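Side-chain contact in carbon monoxide dehydrogenase (Thermococcus sp. AM4, PDB 6T7J), which probably catalyses the reversible oxidation of carbon monoxide to carbon dioxide at a nickel-iron-sulfur cluster, captured here in a nickel-free, broken form: residues 319-322 against 323-326. Sequence-based numbering, arbitrary orientation.
Sequences AGSF and LMQE. With MSK (Broken Fe4S4 cluster), chain F.
The Phe322 and Gln325 side chains lie side by side, pointing the same way, with ring and amide planes 78° apart, and NE2 of Gln325 comes 3.2 Å from CD1 of Phe322. Sulfide S4 of the cluster lies on the opposite side of the ring plane from this amide, 3.6 Å from Phe322 CG; both approaches are oblique. Leu323 adds CG at 4.0 Å from Phe322 CD2. The ring owes its place between amide and sulfide to CG standing anti to the backbone N (chi1 180°). Met60 of the second subunit also packs on it, as does Met556.

Phe322 O is gripped twice, by Gln325 N at 3.0 Å and by Gln325 NE2 at 3.3 Å, the two donors arriving from opposite faces of the carbonyl plane. For the second bond the acceptor is only 6° out of the amide plane, and further bonds from NE2 to Cys343 O and from Met345 N to OE1 fix the amide's rotation. Met324 N bonds Ser321 O, closing the turn from strand 318-320 into helix 325-330. The Met324 chain bends at its end, bringing SD to a weak bond from Ser321 N (3.5 Å). Ser321 OG turns to Asn452.

With an alanine at Phe322, CB could still meet S4, but the aromatic cover from CG outward is lost and a gap is likely to open between S4 and the Gln325 amide. Chemically, the ring presents carbon to the sulfide while the polar amide behind it is satisfied by backbone groups, consistent with an apolar wall of the cluster pocket.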
ATOM      1  N   ALA A 319     -28.983  13.548   3.566  1.00 49.61           N
ATOM      2  CA  ALA A 319     -29.526  13.977   2.284  1.00 49.82           C
ATOM      3  C   ALA A 319     -29.425  12.913   1.198  1.00 56.62           C
ATOM      4  O   ALA A 319     -30.228  12.925   0.258  1.00 51.11           O
ATOM      5  CB  ALA A 319     -28.819  15.252   1.815  1.00 47.24           C
ATOM      6  N   GLY A 320     -28.463  12.005   1.293  1.00 53.16           N
ATOM      7  CA  GLY A 320     -28.320  10.984   0.275  1.00 53.16           C
ATOM      8  C   GLY A 320     -27.041  10.199   0.466  1.00 59.43           C
ATOM      9  O   GLY A 320     -26.229  10.482   1.353  1.00 54.14           O
ATOM     10  N   SER A 321     -26.878   9.204  -0.398  1.00 54.63           N
ATOM     11  CA  SER A 321     -25.755   8.286  -0.336  1.00 51.64           C
ATOM     12  C   SER A 321     -24.693   8.685  -1.365  1.00 51.59           C
ATOM     13  O   SER A 321     -24.718   9.795  -1.910  1.00 46.25           O
ATOM     14  CB  SER A 321     -26.260   6.852  -0.540  1.00 44.09           C
ATOM     15  OG  SER A 321     -26.829   6.694  -1.828  1.00 44.55           O
ATOM     16  N   PHE A 322     -23.765   7.768  -1.642  1.00 43.74           N
ATOM     17  CA  PHE A 322     -22.601   8.000  -2.488  1.00 45.97           C
ATOM     18  C   PHE A 322     -22.970   8.649  -3.817  1.00 49.93           C
ATOM     19  O   PHE A 322     -22.701   9.837  -4.030  1.00 50.36           O
ATOM     20  CB  PHE A 322     -21.873   6.673  -2.719  1.00 47.29           C
ATOM     21  CG  PHE A 322     -20.651   6.787  -3.581  1.00 51.21           C
ATOM     22  CD1 PHE A 322     -19.627   7.656  -3.248  1.00 48.96           C
ATOM     23  CD2 PHE A 322     -20.523   6.012  -4.722  1.00 46.24           C
ATOM     24  CE1 PHE A 322     -18.501   7.759  -4.043  1.00 43.00           C
ATOM     25  CE2 PHE A 322     -19.400   6.107  -5.517  1.00 45.61           C
ATOM     26  CZ  PHE A 322     -18.389   6.984  -5.178  1.00 45.91           C
ATOM     27  N   LEU A 323     -23.625   7.889  -4.694  1.00 48.96           N
ATOM     28  CA  LEU A 323     -23.915   8.333  -6.053  1.00 46.09           C
ATOM     29  C   LEU A 323     -24.821   9.556  -6.107  1.00 50.13           C
ATOM     30  O   LEU A 323     -25.105  10.072  -7.192  1.00 50.94           O
ATOM     31  CB  LEU A 323     -24.547   7.191  -6.850  1.00 48.90           C
ATOM     32  CG  LEU A 323     -23.538   6.162  -7.355  1.00 48.93           C
ATOM     33  CD1 LEU A 323     -24.245   5.011  -8.047  1.00 48.82           C
ATOM     34  CD2 LEU A 323     -22.536   6.825  -8.284  1.00 43.03           C
ATOM     35  N   MET A 324     -25.278  10.036  -4.952  1.00 49.33           N
ATOM     36  CA  MET A 324     -26.142  11.204  -4.909  1.00 46.21           C
ATOM     37  C   MET A 324     -25.396  12.499  -4.611  1.00 50.47           C
ATOM     38  O   MET A 324     -25.996  13.574  -4.738  1.00 44.41           O
ATOM     39  CB  MET A 324     -27.254  11.000  -3.873  1.00 49.84           C
ATOM     40  CG  MET A 324     -28.166   9.822  -4.192  1.00 47.84           C
ATOM     41  SD  MET A 324     -29.344   9.442  -2.882  1.00 51.59           S
ATOM     42  CE  MET A 324     -30.508  10.789  -3.076  1.00 51.42           C
ATOM     43  N   GLN A 325     -24.109  12.430  -4.241  1.00 40.80           N
ATOM     44  CA  GLN A 325     -23.390  13.647  -3.868  1.00 49.19           C
ATOM     45  C   GLN A 325     -23.450  14.689  -4.983  1.00 44.42           C
ATOM     46  O   GLN A 325     -23.879  15.829  -4.759  1.00 45.89           O
ATOM     47  CB  GLN A 325     -21.939  13.322  -3.488  1.00 49.19           C
ATOM     48  CG  GLN A 325     -21.141  12.523  -4.510  1.00 46.50           C
ATOM     49  CD  GLN A 325     -19.776  12.121  -3.986  1.00 50.08           C
ATOM     50  OE1 GLN A 325     -18.867  12.947  -3.890  1.00 49.75           O
ATOM     51  NE2 GLN A 325     -19.626  10.848  -3.638  1.00 47.24           N
ATOM     52  N   GLU A 326     -23.057  14.300  -6.202  1.00 41.46           N
ATOM     53  CA  GLU A 326     -23.207  15.175  -7.360  1.00 46.46           C
ATOM     54  C   GLU A 326     -24.615  15.746  -7.436  1.00 49.74           C
ATOM     55  O   GLU A 326     -24.802  16.963  -7.548  1.00 50.35           O
ATOM     56  CB  GLU A 326     -22.892  14.407  -8.642  1.00 43.67           C
ATOM     57  CG  GLU A 326     -21.445  14.439  -9.074  1.00 47.98           C
ATOM     58  CD  GLU A 326     -21.179  13.458 -10.191  1.00 44.27           C
ATOM     59  OE1 GLU A 326     -21.771  12.357 -10.157  1.00 44.90           O
ATOM     60  OE2 GLU A 326     -20.394  13.788 -11.104  1.00 48.81           O
TER
HETATM   61  S1  MSK F 703     -19.210   6.274   2.230  0.82 53.76           S
HETATM   62  S3  MSK F 703     -17.341   3.445   1.478  1.00 60.52           S
HETATM   63  S4  MSK F 703     -19.495   4.707  -0.877  0.64 51.58           S
HETATM   64  S5  MSK F 703     -20.503   3.365   2.140  1.00 55.01           S
HETATM   65 FE1  MSK F 703     -18.230   5.386   4.063  0.87 63.68          FE
HETATM   66 FE2  MSK F 703     -20.697   5.064   0.912  0.62 47.25          FE
HETATM   67 FE3  MSK F 703     -19.138   2.900   0.284  0.55 48.47          FE
HETATM   68 FE4  MSK F 703     -18.010   5.348   0.540  0.75 48.49          FE